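Local atomic coordinates of ABC transporter, substrate-binding protein (Clostridium perfringens, PDB entry 4EDP), a protein that probably binds a solute outside the cell and delivers it to an ABC transporter, as extracellular solute-binding proteins do. Residues 95-100 with 264-269; 118-121 with 126-129; 157-162 with 231-236; 183-188 with 203-208. All blocks are in the same frame, centred on the assembly; numbering follows the deposited sequence. Where two conformers were deposited one is given.

Contact 1: residues 95-100 with 264-269; sequences SFAEQG and FNTINI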
loop_
_atom_site.group_PDB
_atom_site.type_symbol
_atom_site.label_atom_id
_atom_site.label_comp_id
_atom_site.label_asym_id
_atom_site.label_seq_id
_atom_site.Cartn_x
_atom_site.Cartn_y
_atom_site.Cartn_z
ATOM N N SER A 95 -4.026 0.839 6.385
ATOM C CA SER A 95 -4.108 1.972 7.331
ATOM C C SER A 95 -5.545 2.208 7.783
ATOM O O SER A 95 -5.787 2.507 8.951
ATOM C CB SER A 95 -3.544 3.264 6.736
ATOM O OG SER A 95 -4.326 3.713 5.649
ATOM N N PHE A 96 -6.486 2.075 6.856
ATOM C CA PHE A 96 -7.903 2.237 7.152
ATOM C C PHE A 96 -8.458 0.979 7.801
ATOM O O PHE A 96 -9.277 1.069 8.719
ATOM C CB PHE A 96 -8.701 2.565 5.881
ATOM C CG PHE A 96 -8.452 3.945 5.358
ATOM C CD1 PHE A 96 -9.213 5.013 5.808
ATOM C CD2 PHE A 96 -7.467 4.186 4.426
ATOM C CE1 PHE A 96 -8.989 6.294 5.336
ATOM C CE2 PHE A 96 -7.240 5.459 3.963
ATOM C CZ PHE A 96 -8.003 6.514 4.416
ATOM N N ALA A 97 -8.008 -0.193 7.353
ATOM C CA ALA A 97 -8.486 -1.435 7.951
ATOM C C ALA A 97 -8.190 -1.441 9.447
ATOM O O ALA A 97 -9.035 -1.859 10.239
ATOM C CB ALA A 97 -7.882 -2.666 7.273
ATOM N N GLU A 98 -7.006 -0.963 9.830
ATOM C CA GLU A 98 -6.601 -0.935 11.236
ATOM C C GLU A 98 -7.529 -0.030 12.064
ATOM O O GLU A 98 -7.805 -0.306 13.233
ATOM C CB GLU A 98 -5.125 -0.515 11.352
ATOM C CG GLU A 98 -4.527 -0.657 12.750
ATOM C CD GLU A 98 -5.070 0.366 13.749
ATOM O OE1 GLU A 98 -5.469 1.463 13.318
ATOM O OE2 GLU A 98 -5.075 0.083 14.969
ATOM N N GLN A 99 -8.025 1.044 11.460
ATOM C CA GLN A 99 -8.955 1.921 12.152
ATOM C C GLN A 99 -10.274 1.169 12.389
ATOM O O GLN A 99 -10.922 1.365 13.408
ATOM C CB GLN A 99 -9.204 3.183 11.358
ATOM C CG GLN A 99 -7.957 3.945 11.067
ATOM C CD GLN A 99 -8.245 5.204 10.311
ATOM O OE1 GLN A 99 -9.109 5.987 10.700
ATOM N NE2 GLN A 99 -7.522 5.414 9.225
ATOM N N GLY A 100 -10.682 0.333 11.437
ATOM C CA GLY A 100 -11.893 -0.460 11.602
ATOM C C GLY A 100 -11.699 -1.498 12.698
ATOM O O GLY A 100 -12.587 -1.723 13.520
ATOM N N PHE A 264 -0.033 -2.652 2.066
ATOM C CA PHE A 264 -0.991 -3.699 1.703
ATOM C C PHE A 264 -2.426 -3.203 1.668
ATOM O O PHE A 264 -2.759 -2.216 2.323
ATOM C CB PHE A 264 -0.984 -4.790 2.800
ATOM C CG PHE A 264 0.383 -5.399 3.081
ATOM C CD1 PHE A 264 0.974 -6.252 2.175
ATOM C CD2 PHE A 264 1.047 -5.133 4.255
ATOM C CE1 PHE A 264 2.225 -6.812 2.411
ATOM C CE2 PHE A 264 2.296 -5.697 4.495
ATOM C CZ PHE A 264 2.887 -6.521 3.565
ATOM N N ASN A 265 -3.270 -3.912 0.917
ATOM C CA ASN A 265 -4.707 -3.726 0.969
ATOM C C ASN A 265 -5.161 -5.062 1.555
ATOM O O ASN A 265 -4.612 -6.111 1.218
ATOM C CB ASN A 265 -5.352 -3.471 -0.392
ATOM C CG ASN A 265 -4.918 -2.147 -0.994
ATOM O OD1 ASN A 265 -4.516 -1.225 -0.274
ATOM N ND2 ASN A 265 -5.028 -2.037 -2.303
ATOM N N THR A 266 -6.163 -5.033 2.422
ATOM C CA THR A 266 -6.623 -6.231 3.087
ATOM C C THR A 266 -8.119 -6.448 2.943
ATOM O O THR A 266 -8.844 -5.545 2.541
ATOM C CB THR A 266 -6.333 -6.138 4.609
ATOM O OG1 THR A 266 -7.150 -5.126 5.208
ATOM C CG2 THR A 266 -4.849 -5.851 4.890
ATOM N N ILE A 267 -8.576 -7.651 3.283
ATOM C CA ILE A 267 -10.011 -7.969 3.257
ATOM C C ILE A 267 -10.394 -8.446 4.651
ATOM O O ILE A 267 -9.775 -9.374 5.192
ATOM C CB ILE A 267 -10.387 -9.106 2.277
ATOM C CG1 ILE A 267 -9.821 -8.865 0.891
ATOM C CG2 ILE A 267 -11.924 -9.291 2.231
ATOM C CD1 ILE A 267 -9.998 -10.045 -0.063
ATOM N N ASN A 268 -11.404 -7.802 5.223
ATOM C CA ASN A 268 -11.937 -8.135 6.539
ATOM C C ASN A 268 -13.377 -8.619 6.492
ATOM O O ASN A 268 -14.134 -8.297 5.551
ATOM C CB ASN A 268 -11.875 -6.891 7.430
ATOM C CG ASN A 268 -10.541 -6.715 8.057
ATOM O OD1 ASN A 268 -10.265 -7.327 9.090
ATOM N ND2 ASN A 268 -9.695 -5.853 7.460
ATOM N N ILE A 269 -13.749 -9.396 7.499
ATOM C CA ILE A 269 -15.114 -9.853 7.646
ATOM C C ILE A 269 -15.798 -8.953 8.672
ATOM O O ILE A 269 -15.317 -8.785 9.794
ATOM C CB ILE A 269 -15.214 -11.324 8.129
ATOM C CG1 ILE A 269 -14.599 -12.269 7.097
ATOM C CG2 ILE A 269 -16.682 -11.698 8.359
ATOM C CD1 ILE A 269 -14.697 -13.769 7.463
#

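Contact 2: residues 118-121 with 126-129; sequences SEMN and STVE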
loop_
_atom_site.group_PDB
_atom_site.type_symbol
_atom_site.label_atom_id
_atom_site.label_comp_id
_atom_site.label_asym_id
_atom_site.label_seq_id
_atom_site.Cartn_x
_atom_site.Cartn_y
_atom_site.Cartn_z
ATOM N N SER A 118 -1.630 -19.922 3.972
ATOM C CA SER A 118 -0.335 -20.605 4.127
ATOM C C SER A 118 0.598 -20.284 2.967
ATOM O O SER A 118 1.822 -20.421 3.091
ATOM C CB SER A 118 -0.493 -22.128 4.240
ATOM O OG SER A 118 -0.863 -22.736 2.995
ATOM N N GLU A 119 0.031 -19.840 1.852
ATOM C CA GLU A 119 0.822 -19.544 0.660
ATOM C C GLU A 119 1.290 -18.086 0.561
ATOM O O GLU A 119 1.999 -17.724 -0.369
ATOM C CB GLU A 119 0.028 -19.975 -0.588
ATOM C CG GLU A 119 -0.216 -21.476 -0.619
ATOM C CD GLU A 119 -1.097 -21.960 -1.766
ATOM O OE1 GLU A 119 -1.466 -21.191 -2.680
ATOM O OE2 GLU A 119 -1.435 -23.152 -1.734
ATOM N N MET A 120 0.934 -17.261 1.537
ATOM C CA MET A 120 1.327 -15.860 1.542
ATOM C C MET A 120 2.830 -15.734 1.749
ATOM O O MET A 120 3.443 -16.578 2.418
ATOM C CB MET A 120 0.560 -15.101 2.637
ATOM C CG MET A 120 -0.945 -14.931 2.288
ATOM S SD MET A 120 -2.018 -14.349 3.623
ATOM C CE MET A 120 -1.480 -12.632 3.780
ATOM N N ASN A 121 3.435 -14.706 1.160
ATOM C CA ASN A 121 4.869 -14.502 1.341
ATOM C C ASN A 121 5.083 -14.048 2.791
ATOM O O ASN A 121 4.140 -13.610 3.439
ATOM C CB ASN A 121 5.449 -13.554 0.284
ATOM C CG ASN A 121 4.892 -12.157 0.359
ATOM O OD1 ASN A 121 4.958 -11.498 1.400
ATOM N ND2 ASN A 121 4.427 -11.649 -0.787
ATOM N N SER A 126 2.662 -10.912 7.922
ATOM C CA SER A 126 2.553 -10.009 9.068
ATOM C C SER A 126 1.061 -9.654 9.336
ATOM O O SER A 126 0.664 -9.441 10.483
ATOM C CB SER A 126 3.377 -8.743 8.824
ATOM O OG SER A 126 2.875 -8.011 7.718
ATOM N N THR A 127 0.225 -9.579 8.294
ATOM C CA THR A 127 -1.186 -9.280 8.501
ATOM C C THR A 127 -1.915 -10.478 9.115
ATOM O O THR A 127 -2.870 -10.302 9.842
ATOM C CB THR A 127 -1.880 -8.813 7.193
ATOM O OG1 THR A 127 -1.840 -9.851 6.222
ATOM C CG2 THR A 127 -1.157 -7.588 6.639
ATOM N N VAL A 128 -1.495 -11.694 8.776
ATOM C CA VAL A 128 -2.092 -12.902 9.365
ATOM C C VAL A 128 -1.768 -12.937 10.880
ATOM O O VAL A 128 -2.637 -13.215 11.725
ATOM C CB VAL A 128 -1.563 -14.164 8.678
ATOM C CG1 VAL A 128 -2.124 -15.416 9.355
ATOM C CG2 VAL A 128 -1.916 -14.158 7.184
ATOM N N GLU A 129 -0.517 -12.642 11.211
ATOM C CA GLU A 129 -0.077 -12.631 12.593
ATOM C C GLU A 129 -0.859 -11.583 13.398
ATOM O O GLU A 129 -1.103 -11.768 14.597
ATOM C CB GLU A 129 1.444 -12.391 12.667
ATOM C CG GLU A 129 1.979 -12.319 14.087
ATOM C CD GLU A 129 3.487 -12.159 14.175
ATOM O OE1 GLU A 129 4.210 -12.501 13.212
ATOM O OE2 GLU A 129 3.952 -11.690 15.235
#

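Contact 3: residues 157-162 with 231-236; sequences EDLWKP and IVAAVA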
loop_
_atom_site.group_PDB
_atom_site.type_symbol
_atom_site.label_atom_id
_atom_site.label_comp_id
_atom_site.label_asym_id
_atom_site.label_seq_id
_atom_site.Cartn_x
_atom_site.Cartn_y
_atom_site.Cartn_z
ATOM N N GLU A 157 19.400 7.302 2.356
ATOM C CA GLU A 157 20.171 8.384 2.955
ATOM C C GLU A 157 20.767 9.352 1.928
ATOM O O GLU A 157 21.000 10.519 2.250
ATOM C CB GLU A 157 21.258 7.837 3.876
ATOM C CG GLU A 157 20.701 7.065 5.102
ATOM C CD GLU A 157 20.209 5.634 4.857
ATOM O OE1 GLU A 157 20.337 5.070 3.730
ATOM O OE2 GLU A 157 19.715 5.043 5.862
ATOM N N ASP A 158 21.012 8.864 0.713
ATOM C CA ASP A 158 21.550 9.701 -0.371
ATOM C C ASP A 158 20.597 10.846 -0.743
ATOM O O ASP A 158 21.025 11.833 -1.344
ATOM C CB ASP A 158 21.903 8.882 -1.630
ATOM C CG ASP A 158 23.145 8.023 -1.472
ATOM O OD1 ASP A 158 24.019 8.313 -0.618
ATOM O OD2 ASP A 158 23.260 7.060 -2.256
ATOM N N LEU A 159 19.316 10.734 -0.391
ATOM C CA LEU A 159 18.354 11.812 -0.688
ATOM C C LEU A 159 18.710 13.110 0.055
ATOM O O LEU A 159 18.281 14.187 -0.344
ATOM C CB LEU A 159 16.923 11.376 -0.326
ATOM C CG LEU A 159 16.342 10.240 -1.191
ATOM C CD1 LEU A 159 15.006 9.759 -0.595
ATOM C CD2 LEU A 159 16.173 10.667 -2.653
ATOM N N TRP A 160 19.501 12.992 1.119
ATOM C CA TRP A 160 19.968 14.138 1.908
ATOM C C TRP A 160 21.209 14.838 1.361
ATOM O O TRP A 160 21.617 15.865 1.900
ATOM C CB TRP A 160 20.245 13.716 3.357
ATOM C CG TRP A 160 19.036 13.639 4.259
ATOM C CD1 TRP A 160 18.693 14.548 5.209
ATOM C CD2 TRP A 160 18.016 12.618 4.299
ATOM N NE1 TRP A 160 17.528 14.180 5.827
ATOM C CE2 TRP A 160 17.088 13.001 5.293
ATOM C CE3 TRP A 160 17.791 11.436 3.596
ATOM C CZ2 TRP A 160 15.966 12.246 5.597
ATOM C CZ3 TRP A 160 16.679 10.683 3.905
ATOM C CH2 TRP A 160 15.778 11.088 4.895
ATOM N N LYS A 161 21.806 14.315 0.299
ATOM C CA LYS A 161 23.016 14.915 -0.285
ATOM C C LYS A 161 22.811 16.366 -0.685
ATOM O O LYS A 161 21.793 16.717 -1.276
ATOM C CB LYS A 161 23.485 14.127 -1.506
ATOM C CG LYS A 161 24.153 12.814 -1.128
ATOM C CD LYS A 161 24.340 11.864 -2.290
ATOM C CE LYS A 161 25.150 12.422 -3.409
ATOM N NZ LYS A 161 25.559 11.272 -4.296
ATOM N N PRO A 162 23.794 17.205 -0.377
ATOM C CA PRO A 162 23.720 18.635 -0.689
ATOM C C PRO A 162 23.610 18.901 -2.182
ATOM O O PRO A 162 23.105 19.949 -2.583
ATOM C CB PRO A 162 25.009 19.190 -0.107
ATOM C CG PRO A 162 25.914 18.026 0.036
ATOM C CD PRO A 162 25.048 16.853 0.308
ATOM N N ILE A 231 12.563 18.139 -11.052
ATOM C CA ILE A 231 13.153 17.220 -10.090
ATOM C C ILE A 231 14.010 16.209 -10.836
ATOM O O ILE A 231 13.804 15.947 -12.025
ATOM C CB ILE A 231 12.094 16.474 -9.214
ATOM C CG1 ILE A 231 11.126 15.663 -10.091
ATOM C CG2 ILE A 231 11.312 17.454 -8.323
ATOM C CD1 ILE A 231 10.039 14.887 -9.323
ATOM N N VAL A 232 14.983 15.676 -10.109
ATOM C CA VAL A 232 15.906 14.636 -10.556
ATOM C C VAL A 232 15.553 13.312 -9.879
ATOM O O VAL A 232 15.895 12.240 -10.378
ATOM C CB VAL A 232 17.346 14.998 -10.139
ATOM C CG1 VAL A 232 18.255 13.795 -10.164
ATOM C CG2 VAL A 232 17.874 16.134 -11.028
ATOM N N ALA A 233 14.899 13.387 -8.717
ATOM C CA ALA A 233 14.531 12.180 -7.961
ATOM C C ALA A 233 13.231 12.311 -7.191
ATOM O O ALA A 233 12.845 13.407 -6.777
ATOM C CB ALA A 233 15.654 11.808 -6.965
ATOM N N ALA A 234 12.543 11.190 -7.012
ATOM C CA ALA A 234 11.327 11.169 -6.204
ATOM C C ALA A 234 11.152 9.838 -5.488
ATOM O O ALA A 234 11.468 8.776 -6.043
ATOM C CB ALA A 234 10.061 11.457 -7.063
ATOM N N VAL A 235 10.690 9.887 -4.247
ATOM C CA VAL A 235 10.334 8.663 -3.538
ATOM C C VAL A 235 8.926 8.402 -4.068
ATOM O O VAL A 235 8.038 9.235 -3.896
ATOM C CB VAL A 235 10.327 8.833 -2.016
ATOM C CG1 VAL A 235 9.727 7.612 -1.340
ATOM C CG2 VAL A 235 11.726 9.139 -1.505
ATOM N N ALA A 236 8.719 7.268 -4.719
ATOM C CA ALA A 236 7.450 6.999 -5.361
ATOM C C ALA A 236 7.133 5.513 -5.482
ATOM O O ALA A 236 8.014 4.666 -5.470
ATOM C CB ALA A 236 7.474 7.607 -6.741
#

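Contact 4: residues 183-188 with 203-208; sequences EIAAEK and KELEAL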
loop_
_atom_site.group_PDB
_atom_site.type_symbol
_atom_site.label_atom_id
_atom_site.label_comp_id
_atom_site.label_asym_id
_atom_site.label_seq_id
_atom_site.Cartn_x
_atom_site.Cartn_y
_atom_site.Cartn_z
ATOM N N GLU A 183 9.449 6.810 8.360
ATOM C CA GLU A 183 10.298 5.681 8.783
ATOM C C GLU A 183 11.658 5.693 8.089
ATOM O O GLU A 183 12.681 5.303 8.687
ATOM C CB GLU A 183 9.564 4.333 8.701
ATOM C CG GLU A 183 8.371 4.295 9.669
ATOM C CD GLU A 183 7.930 2.917 10.118
ATOM O OE1 GLU A 183 8.589 1.915 9.775
ATOM O OE2 GLU A 183 6.940 2.846 10.907
ATOM N N ILE A 184 11.688 6.153 6.842
ATOM C CA ILE A 184 12.933 6.316 6.112
ATOM C C ILE A 184 13.824 7.331 6.854
ATOM O O ILE A 184 15.019 7.090 7.056
ATOM C CB ILE A 184 12.651 6.778 4.658
ATOM C CG1 ILE A 184 12.138 5.595 3.820
ATOM C CG2 ILE A 184 13.931 7.377 4.054
ATOM C CD1 ILE A 184 11.492 6.004 2.498
ATOM N N ALA A 185 13.235 8.438 7.294
ATOM C CA ALA A 185 13.945 9.469 8.056
ATOM C C ALA A 185 14.413 8.908 9.392
ATOM O O ALA A 185 15.522 9.232 9.853
ATOM C CB ALA A 185 13.037 10.693 8.253
ATOM N N ALA A 186 13.590 8.053 10.009
ATOM C CA ALA A 186 13.969 7.389 11.260
ATOM C C ALA A 186 15.220 6.518 11.053
ATOM O O ALA A 186 16.076 6.452 11.942
ATOM C CB ALA A 186 12.834 6.525 11.809
ATOM N N GLU A 187 15.307 5.823 9.918
ATOM C CA GLU A 187 16.496 5.001 9.635
ATOM C C GLU A 187 17.742 5.875 9.584
ATOM O O GLU A 187 18.769 5.511 10.139
ATOM C CB GLU A 187 16.406 4.254 8.300
ATOM C CG GLU A 187 15.265 3.291 8.132
ATOM C CD GLU A 187 15.476 2.394 6.892
ATOM O OE1 GLU A 187 16.539 1.728 6.826
ATOM O OE2 GLU A 187 14.594 2.365 6.001
ATOM N N LYS A 188 17.633 7.007 8.901
ATOM C CA LYS A 188 18.706 7.998 8.765
ATOM C C LYS A 188 19.137 8.462 10.162
ATOM O O LYS A 188 20.329 8.526 10.472
ATOM C CB LYS A 188 18.173 9.171 7.942
ATOM C CG LYS A 188 19.083 10.422 7.724
ATOM C CD LYS A 188 20.201 10.193 6.747
ATOM C CE LYS A 188 20.904 11.499 6.397
ATOM N NZ LYS A 188 21.326 12.251 7.589
ATOM N N LYS A 203 13.421 15.434 12.931
ATOM C CA LYS A 203 14.601 16.293 12.870
ATOM C C LYS A 203 15.354 16.010 11.565
ATOM O O LYS A 203 15.925 16.935 10.967
ATOM C CB LYS A 203 15.520 16.108 14.078
ATOM C CG LYS A 203 14.960 16.619 15.401
ATOM C CD LYS A 203 14.728 18.128 15.403
ATOM C CE LYS A 203 14.301 18.611 16.790
ATOM N NZ LYS A 203 14.123 20.095 16.851
ATOM N N GLU A 204 15.363 14.751 11.114
ATOM C CA GLU A 204 16.012 14.416 9.835
ATOM C C GLU A 204 15.189 14.987 8.678
ATOM O O GLU A 204 15.747 15.423 7.676
ATOM C CB GLU A 204 16.240 12.921 9.658
ATOM C CG GLU A 204 17.282 12.336 10.587
ATOM C CD GLU A 204 18.704 12.838 10.301
ATOM O OE1 GLU A 204 18.959 13.459 9.252
ATOM O OE2 GLU A 204 19.580 12.585 11.131
ATOM N N LEU A 205 13.876 14.990 8.810
ATOM C CA LEU A 205 13.021 15.587 7.771
ATOM C C LEU A 205 13.293 17.096 7.667
ATOM O O LEU A 205 13.286 17.646 6.557
ATOM C CB LEU A 205 11.549 15.269 8.000
ATOM C CG LEU A 205 11.166 13.798 7.756
ATOM C CD1 LEU A 205 9.770 13.518 8.242
ATOM C CD2 LEU A 205 11.286 13.444 6.253
ATOM N N GLU A 206 13.513 17.776 8.797
ATOM C CA GLU A 206 13.873 19.200 8.745
ATOM C C GLU A 206 15.147 19.359 7.927
ATOM O O GLU A 206 15.273 20.290 7.104
ATOM C CB GLU A 206 14.152 19.803 10.143
ATOM C CG GLU A 206 13.000 19.884 11.048
ATOM C CD GLU A 206 13.342 20.576 12.373
ATOM O OE1 GLU A 206 14.541 20.755 12.696
ATOM O OE2 GLU A 206 12.394 20.944 13.087
ATOM N N ALA A 207 16.106 18.463 8.169
ATOM C CA ALA A 207 17.382 18.511 7.475
ATOM C C ALA A 207 17.244 18.253 5.975
ATOM O O ALA A 207 18.087 18.685 5.191
ATOM C CB ALA A 207 18.382 17.532 8.095
ATOM N N LEU A 208 16.191 17.553 5.570
ATOM C CA LEU A 208 15.990 17.251 4.146
ATOM C C LEU A 208 15.356 18.418 3.370
ATOM O O LEU A 208 15.403 18.446 2.134
ATOM C CB LEU A 208 15.068 16.039 4.029
ATOM C CG LEU A 208 14.799 15.444 2.660
ATOM C CD1 LEU A 208 16.122 14.918 2.046
ATOM C CD2 LEU A 208 13.773 14.315 2.795
#

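Contact 1: residues 95-100 with 264-269
The flat amide of N268 meets the methyl of A97 at its ND2 end. CB of A97 lies 3.7 Å from ND2 of N268, beyond the nitrogen and somewhat out of the amide plane. At the other end of the amide, OD1 of N268 is hydrogen-bonded to the backbone N of G133, and the side chain also touches F106 and Y132. This is helix-on-sheet packing in an alpha/beta lobe of the solute-binding protein fold. Strand 89-93 runs straight into helix 94-103 and also pairs antiparallel with strand 262-269, T266 with L92 and N268 with T90. The helix runs back antiparallel to strand 89-93 and lies over the neighbouring strand 262-269. Residues T266 and N268, two apart on the strand, point to the helix, while I267 between them faces I283 and A286 of helix 276-286. On the helix, A97 makes the contact. Its small side chain lets the backbones come close: CA of A97 lies 7.1 Å from CA of T266. The side chain of T266 completes the seat for A97. Its chi1 of 68° sets OG1 between the backbone N and the carbonyl carbon, and OG1 of T266 touches CB of A97 at 3.3 Å.

Contact 2: residues 118-121 with 126-129
M120 reaches across to T127 and V128 with the far end of its side chain. Its CB starts toward helix 125-130. CG stands beside the backbone N, and the chain runs on nearly straight to the sulfur. SD of M120 is the first atom to touch, at 3.6 Å from CG2 of V128. At chi3 (71°) the chain bends, which swings the methyl toward T127. CE of M120 then lies 3.8 Å from CG2 of V128 and 3.7 Å from OG1 of T127. The thioether thus rests on one valine methyl and ends beside a hydroxyl. P134 and L287 also touch M120. The contact joins the loop before helix 125-130 to that helix, in a chain of the bacterial solute-binding protein family. After the helix the chain enters strand 135-145, which pairs antiparallel with strands 262-269, 233-237 and 252-254. OG1 of T127 is not left to the methyl: it is hydrogen-bonded to O of A124 and to N of A135, the first residue of that strand. V128 also touches Y111. The side chains of M120 and V128 meet at a slant, those of M120 and T127 at about a right angle.

Contact 3: residues 157-162 with 231-236
The contact between L159 and strand 233-237 is apolar, and L159 is the one side chain of 157-162 that makes it. Its two methyls take different partners. CD1 of L159 presses on CG2 of V235 at 3.5 Å, tighter than usual for two carbons. CD2 of L159 reaches CB of A233 more loosely, at 4.5 Å. The L159 and V235 side chains meet at about a right angle. L159 holds CG beside its backbone N, with chi2 at 171°, which spreads the two methyls along the strand. The strand offers every second residue: A233 and V235 face L159, while A234 between them points away. I143 adds to the packing round L159.

Hydrogen bonds shape each partner separately. In 157-162 the 3-10 turn is held by N of W160 to O of E157 and N of K161 to O of D158, each 3.1 Å. The carbonyls of L159 and K161 both bind ND2 of N211. On the strand, A233 is bonded to A169 on one side and A234 to V144 on the other.

Strand 233-237 lies between antiparallel strand 135-145 and parallel strand 168-171 of the mixed sheet. A 3-10 segment packed on one face of this strand is consistent with an alpha/beta lobe of the periplasmic-binding-protein type.

Contact 4: residues 183-188 with 203-208
Helix 178-189 and helix 199-208 pack nearly at right angles here, in a lobe consistent with the solute-binding protein fold. Segments 183-188 and 203-208 come within 8.9 Å axis to axis, at 96° between their directions. A185 sits at the crossing, and its small side chain is consistent with the close approach, CA of A185 lying 5.6 Å from CA of E204. CB of A185 lies 3.7 Å from CG of L205 and 3.8 Å from CD2 of L205, an apolar contact. L205 also touches W346 and M350 of helix 332-350, so it joins three helices. The E204 side chain runs along helix 183-188, and the K188 side chain crosses it at about a right angle. CG of E204 packs against the carbonyl O of A185 at 3.6 Å, and the glutamate chain bends at chi2 to carry the carboxylate along to K188.

K188 and E204 form a salt bridge at the less buried side of the contact. The lysine does not reach out straight. It bends at chi2 (74°) and again at chi4, so that the chain arches over OE1 of E204. CG of K188 is 3.4 Å from OE1 of E204. The ammonium also has a cation-pi contact with W160, whose NE1 is hydrogen-bonded to the backbone O of E204. The indole thus ties both charged residues to segment 157-162. At the bridge itself, NZ of K188 stands 3.1 Å from OE1 of E204 and approaches from above the carboxylate plane, 46° out of it.

Overall arrangement
From the N terminus, contact 1 opens first at 95-100 and closes last at 264-269. The other three lie nested inside this long loop. Contact 2 closes a short loop, 118-129, before contact 3 opens. Contact 3 runs from 157-162 to 231-236 and encloses contact 4, which spans 183-208. No two cross. Contact 2 touches contact 1: F264 of the strand packs on S126 and T127. Contacts 3 and 4, centres about 12 Å apart, lie on the same side of the chain's centre and meet where W160 touches E204, K188 and L208. Contacts 1 and 3 reach the same mixed sheet on opposite sides of the chain's centre, with centres about 31 Å apart.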